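Local coordinates for hydrazine synthase subunit alpha (Candidatus Kuenenia stuttgartiensis, PDB 5C2V), which carries out, within the hydrazine synthase complex, the condensation of hydroxylamine with ammonia to give hydrazine, and binds two heme c groups, at residues 694-699 with 704-709; 718-721 with 727-730. One frame throughout, in Å; residues are numbered along the deposited sequence.

Both contacts belong to the C-terminal cytochrome c domain, which carries the bis-histidine heme, and their centres lie about 13 Å apart. Contact 1 is a partly buried pairing of two loop segments ahead of helix 717-722, and its chemistry is polar: a salt bridge, a lysine-to-carbonyl bond, a backbone hydrogen bond and three waters. Contact 2 is buried and joins that helix to the loop behind it through an indole and apolar side chains, with no hydrogen bond across. They meet at Tyr707 O and Leu718 N, 3.2 Å apart, a probable hydrogen bond. Each also reaches the heme, Tyr707 at one propionate and Arg721 at the other.

Contact 1: residues 694-699 with 704-709. With HEC (heme c), chain B.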
loop_
_atom_site.group_PDB
_atom_site.type_symbol
_atom_site.label_atom_id
_atom_site.label_comp_id
_atom_site.label_asym_id
_atom_site.label_seq_id
_atom_site.Cartn_x
_atom_site.Cartn_y
_atom_site.Cartn_z
ATOM N N GLU D 694 -6.141 -7.636 21.707
ATOM C CA GLU D 694 -5.194 -8.581 21.116
ATOM C C GLU D 694 -5.324 -8.669 19.595
ATOM O O GLU D 694 -6.433 -8.753 19.066
ATOM C CB GLU D 694 -5.384 -9.969 21.734
ATOM C CG GLU D 694 -4.457 -11.039 21.180
ATOM C CD GLU D 694 -4.679 -12.393 21.824
ATOM O OE1 GLU D 694 -5.604 -12.514 22.656
ATOM O OE2 GLU D 694 -3.928 -13.337 21.497
ATOM N N PRO D 695 -4.183 -8.647 18.887
ATOM C CA PRO D 695 -4.137 -8.781 17.425
ATOM C C PRO D 695 -4.566 -10.165 16.944
ATOM O O PRO D 695 -4.609 -11.109 17.732
ATOM C CB PRO D 695 -2.661 -8.530 17.091
ATOM C CG PRO D 695 -2.102 -7.827 18.280
ATOM C CD PRO D 695 -2.852 -8.369 19.452
ATOM N N GLN D 696 -4.880 -10.273 15.656
ATOM C CA GLN D 696 -5.267 -11.546 15.057
ATOM C C GLN D 696 -4.384 -11.862 13.852
ATOM O O GLN D 696 -4.083 -10.979 13.049
ATOM C CB GLN D 696 -6.740 -11.517 14.644
ATOM C CG GLN D 696 -7.234 -12.792 13.982
ATOM C CD GLN D 696 -8.715 -12.745 13.664
ATOM O OE1 GLN D 696 -9.556 -12.805 14.561
ATOM N NE2 GLN D 696 -9.042 -12.634 12.382
ATOM N N ARG D 697 -3.965 -13.119 13.736
ATOM C CA ARG D 697 -3.100 -13.538 12.636
ATOM C C ARG D 697 -3.784 -13.351 11.288
ATOM O O ARG D 697 -4.925 -13.772 11.095
ATOM C CB ARG D 697 -2.677 -14.999 12.802
ATOM C CG ARG D 697 -1.714 -15.481 11.724
ATOM C CD ARG D 697 -1.338 -16.945 11.904
ATOM N NE ARG D 697 -2.449 -17.848 11.615
ATOM C CZ ARG D 697 -2.761 -18.284 10.398
ATOM N NH1 ARG D 697 -2.047 -17.897 9.349
ATOM N NH2 ARG D 697 -3.786 -19.106 10.229
ATOM N N GLY D 698 -3.080 -12.714 10.358
ATOM C CA GLY D 698 -3.596 -12.512 9.018
ATOM C C GLY D 698 -4.510 -11.308 8.891
ATOM O O GLY D 698 -5.133 -11.104 7.850
ATOM N N LYS D 699 -4.597 -10.512 9.951
ATOM C CA LYS D 699 -5.412 -9.303 9.922
ATOM C C LYS D 699 -4.587 -8.060 10.232
ATOM O O LYS D 699 -3.857 -8.018 11.223
ATOM C CB LYS D 699 -6.577 -9.405 10.911
ATOM C CG LYS D 699 -7.411 -8.133 10.992
ATOM C CD LYS D 699 -8.446 -8.194 12.104
ATOM C CE LYS D 699 -9.534 -9.204 11.805
ATOM N NZ LYS D 699 -10.604 -9.177 12.842
ATOM N N GLY D 704 -8.254 -4.043 12.743
ATOM C CA GLY D 704 -8.669 -4.479 14.063
ATOM C C GLY D 704 -7.905 -5.676 14.595
ATOM O O GLY D 704 -6.946 -6.144 13.981
ATOM N N GLY D 705 -8.327 -6.155 15.760
ATOM C CA GLY D 705 -7.750 -7.339 16.370
ATOM C C GLY D 705 -8.700 -8.516 16.307
ATOM O O GLY D 705 -9.546 -8.594 15.416
ATOM N N LYS D 706 -8.550 -9.444 17.249
ATOM C CA LYS D 706 -9.476 -10.562 17.352
ATOM C C LYS D 706 -10.891 -10.076 17.654
ATOM O O LYS D 706 -11.814 -10.315 16.875
ATOM C CB LYS D 706 -9.022 -11.539 18.441
ATOM C CG LYS D 706 -7.735 -12.293 18.135
ATOM C CD LYS D 706 -7.401 -13.277 19.250
ATOM C CE LYS D 706 -6.185 -14.123 18.906
ATOM N NZ LYS D 706 -5.894 -15.136 19.960
ATOM N N TYR D 707 -11.060 -9.407 18.791
ATOM C CA TYR D 707 -12.383 -8.954 19.214
ATOM C C TYR D 707 -12.717 -7.479 18.974
ATOM O O TYR D 707 -13.859 -7.071 19.181
ATOM C CB TYR D 707 -12.559 -9.256 20.703
ATOM C CG TYR D 707 -12.241 -10.686 21.058
ATOM C CD1 TYR D 707 -13.187 -11.687 20.899
ATOM C CD2 TYR D 707 -10.988 -11.039 21.541
ATOM C CE1 TYR D 707 -12.899 -12.997 21.216
ATOM C CE2 TYR D 707 -10.689 -12.347 21.861
ATOM C CZ TYR D 707 -11.649 -13.322 21.697
ATOM O OH TYR D 707 -11.358 -14.627 22.014
ATOM N N VAL D 708 -11.756 -6.678 18.527
ATOM C CA VAL D 708 -11.988 -5.232 18.471
ATOM C C VAL D 708 -11.414 -4.552 17.230
ATOM O O VAL D 708 -10.233 -4.698 16.916
ATOM C CB VAL D 708 -11.410 -4.527 19.727
ATOM C CG1 VAL D 708 -11.278 -3.028 19.499
ATOM C CG2 VAL D 708 -12.277 -4.805 20.950
ATOM N N ASN D 709 -12.265 -3.804 16.534
ATOM C CA ASN D 709 -11.821 -2.946 15.442
ATOM C C ASN D 709 -11.979 -1.478 15.827
ATOM O O ASN D 709 -13.091 -0.966 15.886
ATOM C CB ASN D 709 -12.607 -3.251 14.164
ATOM C CG ASN D 709 -12.318 -4.637 13.616
ATOM O OD1 ASN D 709 -11.633 -4.785 12.604
ATOM N ND2 ASN D 709 -12.838 -5.659 14.284
HETATM FE FE HEC B . -18.878 -15.110 26.594
HETATM C CHA HEC B . -17.665 -16.931 23.950
HETATM C CHB HEC B . -17.670 -12.227 25.177
HETATM C CHC HEC B . -20.197 -13.248 29.194
HETATM C CHD HEC B . -19.895 -17.982 28.190
HETATM N NA HEC B . -17.824 -14.666 24.905
HETATM C C1A HEC B . -17.492 -15.564 23.908
HETATM C C2A HEC B . -16.928 -14.813 22.805
HETATM C C3A HEC B . -16.928 -13.519 23.139
HETATM C C4A HEC B . -17.492 -13.396 24.469
HETATM C CMA HEC B . -16.417 -12.357 22.261
HETATM C CAA HEC B . -16.418 -15.406 21.474
HETATM C CBA HEC B . -14.947 -15.789 21.611
HETATM C CGA HEC B . -14.413 -16.230 20.273
HETATM O O1A HEC B . -13.178 -16.129 20.052
HETATM O O2A HEC B . -15.224 -16.673 19.420
HETATM N NB HEC B . -18.876 -13.115 27.123
HETATM C C1B HEC B . -18.417 -12.084 26.328
HETATM C C2B HEC B . -18.862 -10.835 26.915
HETATM C C3B HEC B . -19.550 -11.119 28.027
HETATM C C4B HEC B . -19.580 -12.558 28.175
HETATM C CMB HEC B . -18.564 -9.427 26.355
HETATM C CAB HEC B . -20.226 -10.119 28.993
HETATM C CBB HEC B . -21.474 -9.499 28.324
HETATM N NC HEC B . -19.864 -15.531 28.357
HETATM C C1C HEC B . -20.314 -14.615 29.288
HETATM C C2C HEC B . -21.039 -15.331 30.317
HETATM C C3C HEC B . -20.850 -16.640 30.105
HETATM C C4C HEC B . -20.178 -16.792 28.825
HETATM C CMC HEC B . -21.554 -14.678 31.619
HETATM C CAC HEC B . -21.370 -17.803 30.986
HETATM C CBC HEC B . -22.915 -17.843 30.999
HETATM N ND HEC B . -18.776 -17.156 26.135
HETATM C C1D HEC B . -19.307 -18.152 26.953
HETATM C C2D HEC B . -19.142 -19.426 26.291
HETATM C C3D HEC B . -18.453 -19.122 24.953
HETATM C C4D HEC B . -18.258 -17.679 24.949
HETATM C CMD HEC B . -19.582 -20.809 26.818
HETATM C CAD HEC B . -18.058 -20.193 23.901
HETATM C CBD HEC B . -18.249 -19.767 22.444
HETATM C CGD HEC B . -19.656 -19.304 22.168
HETATM O O1D HEC B . -19.849 -18.560 21.173
HETATM O O2D HEC B . -20.585 -19.672 22.933
HETATM O O HOH W 1 -9.219 -7.664 19.477
HETATM O O HOH W 2 -4.966 -8.148 13.760
HETATM O O HOH W 3 -11.499 -11.297 14.507
#
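Lys706 lies extended across the start of the 694-699 segment, its aliphatic chain running obliquely over Glu694 and Gln696. CG of Lys706 comes 3.4 Å from Pro695 O and also packs on CB of Gln696. At the far end NZ of Lys706 forms a salt bridge with OE2 of Glu694 at 3.1 Å, weak as a hydrogen bond; the Glu694 chain reaches it fully extended, with CG anti to the backbone N (chi1 179°). The backbone adds a hydrogen bond from Lys706 N to Glu694 O, 2.9 Å.

A second lysine crosses in the other direction. CD of Lys699 passes Gly704 O, and the bend at chi3 (-69°) then swings CE and NZ toward Gly705 O, NZ ending 2.8 Å from it, the donor tilted 22° from the carbonyl plane. The same NZ gives a hydrogen bond to water 3, which lies 2.5 Å from Gln696 OE1 and 2.6 Å from Lys706 O, so this ammonium is held by backbone and solvent together, with a weak further bond to Pro732 O. NE2 of Gln696 is bonded to Pro732 O, which fixes the other half of that amide.

Gln696 to Lys699 form a type II beta turn with Gly698 at positive phi, and Arg697 at the turn makes a salt bridge to Glu297 of the beta subunit. CB of Tyr707 points away from the 694-699 segment, and its OH donates to heme propionate O1A at 3.1 Å. The contact thus pairs two loop segments between helix 687-692 and helix 717-722, with Tyr707 packing on Leu717 and Leu718 of the latter helix.

Contact 2: residues 718-721 with 727-730; sequences LVWR and LSAN. With HEC (heme c), chain B.
The Trp720 indole carries the backbone N of Leu727 over one face, 3.7 Å from the ring plane and nearer its border than its middle, while OG of Ser728 sits at the ring edge in plane, 3.6 Å from CZ2. Asn730 O approaches the same CZ2 obliquely. This is a helix-to-loop contact of the cytochrome c domain: helix 717-722 lays a tryptophan against the chain that follows it. With chi1 at -84° the ring projects beside its own backbone N, and the Trp720 and Leu727 side chains run antiparallel past one another. No hydrogen bond crosses between the segments; instead NE1 of Trp720 is bonded to Ile714 O, and Ser728 OG to Asn715 OD1, so both polar groups are tied to the loop before the helix. One residue earlier, Val719 crosses Leu727 at about a right angle, CG1 to CD1 3.6 Å, and itself touches Ile761 of helix 751-762. Away from the 727-730 segment, the helix addresses the bis-histidine heme: Leu718 CD1 packs on methyl CMB, and the guanidinium of Arg721, also salt-bridged to Glu724, meets a propionate at its edge, NH1 and NH2 both donating to O1D at 2.6 and 2.8 Å.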
loop_
_atom_site.group_PDB
_atom_site.type_symbol
_atom_site.label_atom_id
_atom_site.label_comp_id
_atom_site.label_asym_id
_atom_site.label_seq_id
_atom_site.Cartn_x
_atom_site.Cartn_y
_atom_site.Cartn_z
ATOM N N LEU D 718 -16.562 -8.704 18.794
ATOM C CA LEU D 718 -17.183 -8.547 20.105
ATOM C C LEU D 718 -18.606 -8.019 19.973
ATOM O O LEU D 718 -19.533 -8.534 20.597
ATOM C CB LEU D 718 -16.354 -7.607 20.981
ATOM C CG LEU D 718 -16.947 -7.247 22.342
ATOM C CD1 LEU D 718 -17.135 -8.500 23.176
ATOM C CD2 LEU D 718 -16.066 -6.240 23.068
ATOM N N VAL D 719 -18.769 -6.990 19.148
ATOM C CA VAL D 719 -20.074 -6.386 18.921
ATOM C C VAL D 719 -20.969 -7.328 18.119
ATOM O O VAL D 719 -22.175 -7.407 18.357
ATOM C CB VAL D 719 -19.945 -5.037 18.192
ATOM C CG1 VAL D 719 -21.304 -4.388 18.016
ATOM C CG2 VAL D 719 -19.016 -4.114 18.961
ATOM N N TRP D 720 -20.366 -8.042 17.171
ATOM C CA TRP D 720 -21.072 -9.066 16.404
ATOM C C TRP D 720 -21.715 -10.091 17.329
ATOM O O TRP D 720 -22.844 -10.526 17.102
ATOM C CB TRP D 720 -20.119 -9.769 15.433
ATOM C CG TRP D 720 -19.924 -9.054 14.128
ATOM C CD1 TRP D 720 -19.626 -7.736 13.949
ATOM C CD2 TRP D 720 -19.994 -9.630 12.818
ATOM N NE1 TRP D 720 -19.516 -7.451 12.608
ATOM C CE2 TRP D 720 -19.737 -8.598 11.893
ATOM C CE3 TRP D 720 -20.253 -10.917 12.336
ATOM C CZ2 TRP D 720 -19.732 -8.813 10.516
ATOM C CZ3 TRP D 720 -20.246 -11.128 10.969
ATOM C CH2 TRP D 720 -19.989 -10.082 10.075
ATOM N N ARG D 721 -20.989 -10.470 18.376
ATOM C CA ARG D 721 -21.482 -11.456 19.331
ATOM C C ARG D 721 -22.476 -10.854 20.318
ATOM O O ARG D 721 -23.457 -11.497 20.688
ATOM C CB ARG D 721 -20.317 -12.095 20.090
ATOM C CG ARG D 721 -19.437 -12.985 19.229
ATOM C CD ARG D 721 -20.276 -13.968 18.428
ATOM N NE ARG D 721 -21.174 -14.746 19.277
ATOM C CZ ARG D 721 -20.840 -15.887 19.869
ATOM N NH1 ARG D 721 -19.624 -16.387 19.707
ATOM N NH2 ARG D 721 -21.722 -16.527 20.625
ATOM N N LEU D 727 -23.307 -7.788 11.339
ATOM C CA LEU D 727 -23.621 -6.367 11.271
ATOM C C LEU D 727 -23.135 -5.685 9.994
ATOM O O LEU D 727 -23.825 -4.829 9.442
ATOM C CB LEU D 727 -23.047 -5.664 12.500
ATOM C CG LEU D 727 -23.643 -6.180 13.812
ATOM C CD1 LEU D 727 -22.955 -5.557 15.011
ATOM C CD2 LEU D 727 -25.142 -5.918 13.856
ATOM N N SER D 728 -21.947 -6.058 9.530
ATOM C CA SER D 728 -21.355 -5.398 8.372
ATOM C C SER D 728 -21.004 -6.375 7.256
ATOM O O SER D 728 -21.224 -7.580 7.375
ATOM C CB SER D 728 -20.104 -4.623 8.788
ATOM O OG SER D 728 -19.070 -5.504 9.187
ATOM N N ALA D 729 -20.454 -5.840 6.169
ATOM C CA ALA D 729 -20.059 -6.651 5.026
ATOM C C ALA D 729 -18.601 -7.078 5.143
ATOM O O ALA D 729 -18.060 -7.723 4.246
ATOM C CB ALA D 729 -20.287 -5.889 3.729
ATOM N N ASN D 730 -17.966 -6.710 6.250
ATOM C CA ASN D 730 -16.605 -7.152 6.517
ATOM C C ASN D 730 -16.578 -8.109 7.700
ATOM O O ASN D 730 -16.767 -7.700 8.847
ATOM C CB ASN D 730 -15.689 -5.957 6.787
ATOM C CG ASN D 730 -15.809 -4.880 5.728
ATOM O OD1 ASN D 730 -15.261 -5.003 4.633
ATOM N ND2 ASN D 730 -16.528 -3.812 6.053
HETATM FE FE HEC B . -18.878 -15.110 26.594
HETATM C CHA HEC B . -17.665 -16.931 23.950
HETATM C CHB HEC B . -17.670 -12.227 25.177
HETATM C CHC HEC B . -20.197 -13.248 29.194
HETATM C CHD HEC B . -19.895 -17.982 28.190
HETATM N NA HEC B . -17.824 -14.666 24.905
HETATM C C1A HEC B . -17.492 -15.564 23.908
HETATM C C2A HEC B . -16.928 -14.813 22.805
HETATM C C3A HEC B . -16.928 -13.519 23.139
HETATM C C4A HEC B . -17.492 -13.396 24.469
HETATM C CMA HEC B . -16.417 -12.357 22.261
HETATM C CAA HEC B . -16.418 -15.406 21.474
HETATM C CBA HEC B . -14.947 -15.789 21.611
HETATM C CGA HEC B . -14.413 -16.230 20.273
HETATM O O1A HEC B . -13.178 -16.129 20.052
HETATM O O2A HEC B . -15.224 -16.673 19.420
HETATM N NB HEC B . -18.876 -13.115 27.123
HETATM C C1B HEC B . -18.417 -12.084 26.328
HETATM C C2B HEC B . -18.862 -10.835 26.915
HETATM C C3B HEC B . -19.550 -11.119 28.027
HETATM C C4B HEC B . -19.580 -12.558 28.175
HETATM C CMB HEC B . -18.564 -9.427 26.355
HETATM C CAB HEC B . -20.226 -10.119 28.993
HETATM C CBB HEC B . -21.474 -9.499 28.324
HETATM N NC HEC B . -19.864 -15.531 28.357
HETATM C C1C HEC B . -20.314 -14.615 29.288
HETATM C C2C HEC B . -21.039 -15.331 30.317
HETATM C C3C HEC B . -20.850 -16.640 30.105
HETATM C C4C HEC B . -20.178 -16.792 28.825
HETATM C CMC HEC B . -21.554 -14.678 31.619
HETATM C CAC HEC B . -21.370 -17.803 30.986
HETATM C CBC HEC B . -22.915 -17.843 30.999
HETATM N ND HEC B . -18.776 -17.156 26.135
HETATM C C1D HEC B . -19.307 -18.152 26.953
HETATM C C2D HEC B . -19.142 -19.426 26.291
HETATM C C3D HEC B . -18.453 -19.122 24.953
HETATM C C4D HEC B . -18.258 -17.679 24.949
HETATM C CMD HEC B . -19.582 -20.809 26.818
HETATM C CAD HEC B . -18.058 -20.193 23.901
HETATM C CBD HEC B . -18.249 -19.767 22.444
HETATM C CGD HEC B . -19.656 -19.304 22.168
HETATM O O1D HEC B . -19.849 -18.560 21.173
HETATM O O2D HEC B . -20.585 -19.672 22.933
#